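Local coordinates for protein copper-containing nitrite reductase (Hyphomicrobium denitrificans 1NES1, PDB 6TFO) that probably reduces nitrite to nitric oxide at copper centres, using electrons supplied by cytochrome c, at residues D147-P152 with T341-Y345; G336-R340 with L428-L432. One frame throughout, in Å; residues are numbered along the deposited sequence.

Overall arrangement
The chain folds into three cupredoxin domains. Residues 147-152 lie in the loop that leaves strand 128-134 of the first domain and leads to strand 166-181 of the second. Contact 1 brings this loop onto 341-345 of the third domain, closing a loop of 188 residues that includes the whole second domain. Contact 2 closes a shorter loop within the third domain, placing helix 337-341, with its N-cap Gly336, against strand 430-434. The segments alternate along the chain, so the contacts cross. They meet where helix 337-341 runs into strand 344-345: Thr149 packs on Ala337, and strand 344-345 lies parallel to 430-434 in the same sheet.

Contact 1: residues D147-P152 with T341-Y345; sequences DITRDP and THPLY
The imidazole of His342 lies over Thr149: the methyl CG2 of Thr149 is 3.4 Å from CD2 of His342, and the carbonyl O of Thr149 covers one face of the ring. The two segments point almost the same way, 3° apart end to end, with CA of Asp151 5.3 Å from CA of His342 and CA of Pro152 6.6 Å from CA of Leu344. Residues 147-152 are a largely extended loop, bent at Ile148 (phi/psi -103/4) and at Pro152 (-70/-15). His342 has just left a helix (-145/64), and its m rotamer (chi2 -91°) directs the ring at the loop. Two aspartates, both t, meet the ring edge: NE2 of His342 donates to OD2 of Asp147 at 2.8 Å, and ND1 of His342 to OD2 of Asp151, also 2.8 Å. Asp147 OD1 meanwhile accepts from N of Thr149 (3.0 Å), an Asx turn that fixes the carboxylate. OG1 of Thr149 bonds to Ser334, which lets its methyl face the histidine. Further on, the compact Pro152 ring makes apolar packing, CG to CD1 of Leu344 at 3.6 Å; its CD also sits close against a backbone carbonyl, 3.2 Å from O of His342. Because both ring nitrogens donate to carboxylates, the geometry is consistent with a doubly protonated, positively charged imidazolium joining the interdomain loop to the third domain.

Contact 2: residues G336-R340 with L428-L432; sequences GALTR and LVGFL
Gly336 takes the N-cap position with positive phi (82/0), which glycine tolerates best; a CB there would also collide with the guanidinium of Arg340. Its O accepts from N of Arg340 (2.8 Å) and from N of Thr339 (3.2 Å), starting the short helix. Leu338 comes nearest the strand, its CA 4.4 Å from CA of Gly430. O of Leu338 accepts from N of Phe431 at 2.7 Å, while N of Leu338 donates to a water (2.9 Å) that in turn donates to O of Val429 (2.7 Å). Gly430 allows this approach, since a CB on it would lie only 2.9 Å from CB of Leu338. Thr339, in the p rotamer, sets CG2 over the face of the Phe431 ring (m), a CH-pi contact 3.6 Å from the centroid; Arg413 makes a cation-pi interaction with the same ring. The CA-to-CB bond of Arg340 points away from the strand, and its NE forms a salt bridge with Glu140. The helix thus packs on strand 430-434 and leads into strand 344-345 beside it, within a cupredoxin beta-sandwich.

Contact 1: residues D147-P152 with T341-Y345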
loop_
_atom_site.group_PDB
_atom_site.type_symbol
_atom_site.label_atom_id
_atom_site.label_comp_id
_atom_site.label_asym_id
_atom_site.label_seq_id
_atom_site.Cartn_x
_atom_site.Cartn_y
_atom_site.Cartn_z
ATOM N N ASP C 147 35.645 -23.173 0.638
ATOM C CA ASP C 147 35.257 -23.752 -0.677
ATOM C C ASP C 147 34.518 -25.063 -0.393
ATOM O O ASP C 147 35.180 -25.990 0.096
ATOM C CB ASP C 147 36.476 -23.950 -1.581
ATOM C CG ASP C 147 36.225 -24.886 -2.750
ATOM O OD1 ASP C 147 35.069 -24.987 -3.186
ATOM O OD2 ASP C 147 37.181 -25.513 -3.205
ATOM N N ILE C 148 33.205 -25.126 -0.668
ATOM C CA ILE C 148 32.343 -26.321 -0.396
ATOM C C ILE C 148 32.055 -27.100 -1.697
ATOM O O ILE C 148 31.292 -28.097 -1.658
ATOM C CB ILE C 148 31.054 -25.914 0.354
ATOM C CG1 ILE C 148 30.289 -24.760 -0.304
ATOM C CG2 ILE C 148 31.382 -25.610 1.806
ATOM C CD1 ILE C 148 29.637 -25.093 -1.617
ATOM N N THR C 149 32.640 -26.686 -2.817
ATOM C CA THR C 149 32.458 -27.341 -4.133
ATOM C C THR C 149 33.282 -28.635 -4.178
ATOM O O THR C 149 34.527 -28.563 -4.063
ATOM C CB THR C 149 32.830 -26.384 -5.268
ATOM O OG1 THR C 149 31.852 -25.341 -5.254
ATOM C CG2 THR C 149 32.889 -27.058 -6.623
ATOM N N ARG C 150 32.601 -29.769 -4.347
ATOM C CA ARG C 150 33.197 -31.072 -4.736
ATOM C C ARG C 150 33.851 -30.971 -6.118
ATOM O O ARG C 150 33.152 -30.654 -7.097
ATOM C CB ARG C 150 32.107 -32.138 -4.781
ATOM C CG ARG C 150 32.610 -33.527 -5.162
ATOM C CD ARG C 150 33.448 -34.150 -4.074
ATOM N NE ARG C 150 32.677 -34.346 -2.858
ATOM C CZ ARG C 150 33.200 -34.662 -1.686
ATOM N NH1 ARG C 150 34.505 -34.813 -1.567
ATOM N NH2 ARG C 150 32.425 -34.807 -0.629
ATOM N N ASP C 151 35.145 -31.251 -6.223
ATOM C CA ASP C 151 35.789 -31.354 -7.555
ATOM C C ASP C 151 35.071 -32.477 -8.300
ATOM O O ASP C 151 34.773 -33.512 -7.707
ATOM C CB ASP C 151 37.298 -31.564 -7.449
ATOM C CG ASP C 151 37.962 -31.322 -8.788
ATOM O OD1 ASP C 151 37.936 -32.244 -9.637
ATOM O OD2 ASP C 151 38.409 -30.177 -9.008
ATOM N N PRO C 152 34.728 -32.322 -9.598
ATOM C CA PRO C 152 34.015 -33.382 -10.318
ATOM C C PRO C 152 34.882 -34.630 -10.591
ATOM O O PRO C 152 34.342 -35.669 -10.892
ATOM C CB PRO C 152 33.571 -32.668 -11.600
ATOM C CG PRO C 152 34.647 -31.630 -11.829
ATOM C CD PRO C 152 35.009 -31.154 -10.439
ATOM N N THR C 341 36.142 -22.568 -10.285
ATOM C CA THR C 341 36.872 -23.178 -9.143
ATOM C C THR C 341 37.284 -24.625 -9.455
ATOM O O THR C 341 38.416 -24.976 -9.101
ATOM C CB THR C 341 36.092 -23.024 -7.831
ATOM O OG1 THR C 341 34.728 -23.333 -8.087
ATOM C CG2 THR C 341 36.183 -21.625 -7.259
ATOM N N HIS C 342 36.425 -25.449 -10.062
ATOM C CA HIS C 342 36.705 -26.893 -10.289
ATOM C C HIS C 342 36.104 -27.362 -11.610
ATOM O O HIS C 342 35.215 -28.215 -11.623
ATOM C CB HIS C 342 36.142 -27.729 -9.129
ATOM C CG HIS C 342 36.692 -27.403 -7.780
ATOM N ND1 HIS C 342 37.792 -28.036 -7.270
ATOM C CD2 HIS C 342 36.268 -26.557 -6.818
ATOM C CE1 HIS C 342 38.040 -27.581 -6.061
ATOM N NE2 HIS C 342 37.110 -26.683 -5.758
ATOM N N PRO C 343 36.551 -26.848 -12.773
ATOM C CA PRO C 343 36.011 -27.309 -14.051
ATOM C C PRO C 343 36.467 -28.744 -14.362
ATOM O O PRO C 343 37.343 -29.261 -13.654
ATOM C CB PRO C 343 36.514 -26.281 -15.080
ATOM C CG PRO C 343 37.739 -25.681 -14.433
ATOM C CD PRO C 343 37.554 -25.797 -12.928
ATOM N N LEU C 344 35.837 -29.351 -15.376
ATOM C CA LEU C 344 36.159 -30.696 -15.914
ATOM C C LEU C 344 37.240 -30.523 -16.991
ATOM O O LEU C 344 37.120 -29.581 -17.825
ATOM C CB LEU C 344 34.899 -31.344 -16.500
ATOM C CG LEU C 344 33.828 -31.782 -15.497
ATOM C CD1 LEU C 344 33.076 -30.592 -14.921
ATOM C CD2 LEU C 344 32.843 -32.727 -16.147
ATOM N N TYR C 345 38.254 -31.401 -16.963
ATOM C CA TYR C 345 39.368 -31.482 -17.943
ATOM C C TYR C 345 39.414 -32.890 -18.542
ATOM O O TYR C 345 39.279 -33.885 -17.809
ATOM C CB TYR C 345 40.692 -31.104 -17.275
ATOM C CG TYR C 345 40.734 -29.677 -16.790
ATOM C CD1 TYR C 345 40.932 -28.622 -17.678
ATOM C CD2 TYR C 345 40.539 -29.375 -15.445
ATOM C CE1 TYR C 345 40.953 -27.306 -17.240
ATOM C CE2 TYR C 345 40.553 -28.064 -14.994
ATOM C CZ TYR C 345 40.760 -27.029 -15.891
ATOM O OH TYR C 345 40.777 -25.750 -15.428
#

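Contact 2: residues G336-R340 with L428-L432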
loop_
_atom_site.group_PDB
_atom_site.type_symbol
_atom_site.label_atom_id
_atom_site.label_comp_id
_atom_site.label_asym_id
_atom_site.label_seq_id
_atom_site.Cartn_x
_atom_site.Cartn_y
_atom_site.Cartn_z
ATOM N N GLY C 336 29.987 -20.890 -10.247
ATOM C CA GLY C 336 31.352 -21.054 -10.764
ATOM C C GLY C 336 31.996 -22.381 -10.371
ATOM O O GLY C 336 33.167 -22.597 -10.760
ATOM N N ALA C 337 31.297 -23.243 -9.630
ATOM C CA ALA C 337 31.787 -24.574 -9.201
ATOM C C ALA C 337 32.516 -25.273 -10.356
ATOM O O ALA C 337 33.674 -25.639 -10.170
ATOM C CB ALA C 337 30.643 -25.413 -8.706
ATOM N N LEU C 338 31.864 -25.421 -11.513
ATOM C CA LEU C 338 32.354 -26.242 -12.648
ATOM C C LEU C 338 32.795 -25.346 -13.811
ATOM O O LEU C 338 32.988 -25.895 -14.911
ATOM C CB LEU C 338 31.238 -27.180 -13.104
ATOM C CG LEU C 338 30.727 -28.159 -12.052
ATOM C CD1 LEU C 338 29.981 -29.293 -12.723
ATOM C CD2 LEU C 338 31.851 -28.691 -11.167
ATOM N N THR C 339 32.945 -24.036 -13.574
ATOM C CA THR C 339 33.506 -23.081 -14.569
ATOM C C THR C 339 34.818 -22.472 -14.051
ATOM O O THR C 339 35.794 -22.528 -14.781
ATOM C CB THR C 339 32.501 -21.985 -14.934
ATOM O OG1 THR C 339 32.238 -21.270 -13.726
ATOM C CG2 THR C 339 31.225 -22.525 -15.550
ATOM N N ARG C 340 34.833 -21.897 -12.850
ATOM C CA ARG C 340 35.996 -21.150 -12.307
ATOM C C ARG C 340 36.775 -22.040 -11.330
ATOM O O ARG C 340 37.976 -22.228 -11.549
ATOM C CB ARG C 340 35.546 -19.849 -11.630
ATOM C CG ARG C 340 34.959 -18.782 -12.553
ATOM C CD ARG C 340 34.659 -17.443 -11.855
ATOM N NE ARG C 340 34.315 -17.545 -10.428
ATOM C CZ ARG C 340 33.112 -17.375 -9.874
ATOM N NH1 ARG C 340 32.981 -17.530 -8.567
ATOM N NH2 ARG C 340 32.055 -17.063 -10.602
ATOM N N LEU C 428 23.581 -22.000 -12.969
ATOM C CA LEU C 428 23.644 -23.421 -13.404
ATOM C C LEU C 428 24.308 -23.546 -14.770
ATOM O O LEU C 428 23.608 -23.516 -15.805
ATOM C CB LEU C 428 22.239 -24.019 -13.471
ATOM C CG LEU C 428 22.193 -25.547 -13.545
ATOM C CD1 LEU C 428 22.937 -26.177 -12.376
ATOM C CD2 LEU C 428 20.756 -26.027 -13.569
ATOM N N VAL C 429 25.620 -23.733 -14.758
ATOM C CA VAL C 429 26.444 -23.944 -15.983
ATOM C C VAL C 429 27.795 -24.523 -15.534
ATOM O O VAL C 429 28.260 -24.168 -14.431
ATOM C CB VAL C 429 26.573 -22.633 -16.775
ATOM C CG1 VAL C 429 27.371 -21.606 -15.997
ATOM C CG2 VAL C 429 27.187 -22.831 -18.143
ATOM N N GLY C 430 28.343 -25.460 -16.314
ATOM C CA GLY C 430 29.656 -26.089 -16.073
ATOM C C GLY C 430 30.433 -26.209 -17.371
ATOM O O GLY C 430 29.807 -26.245 -18.469
ATOM N N PHE C 431 31.755 -26.272 -17.255
ATOM C CA PHE C 431 32.682 -26.435 -18.400
ATOM C C PHE C 431 33.406 -27.789 -18.330
ATOM O O PHE C 431 33.892 -28.216 -17.246
ATOM C CB PHE C 431 33.649 -25.262 -18.435
ATOM C CG PHE C 431 33.005 -23.935 -18.714
ATOM C CD1 PHE C 431 31.844 -23.854 -19.469
ATOM C CD2 PHE C 431 33.584 -22.760 -18.252
ATOM C CE1 PHE C 431 31.262 -22.626 -19.743
ATOM C CE2 PHE C 431 33.007 -21.534 -18.533
ATOM C CZ PHE C 431 31.850 -21.465 -19.278
ATOM N N LEU C 432 33.422 -28.469 -19.473
ATOM C CA LEU C 432 34.334 -29.596 -19.792
ATOM C C LEU C 432 35.334 -29.074 -20.822
ATOM O O LEU C 432 34.923 -28.873 -22.007
ATOM C CB LEU C 432 33.521 -30.773 -20.338
ATOM C CG LEU C 432 34.324 -31.922 -20.944
ATOM C CD1 LEU C 432 35.392 -32.428 -19.984
ATOM C CD2 LEU C 432 33.392 -33.052 -21.326
HETATM O O HOH W 1 29.008 -25.068 -11.952
#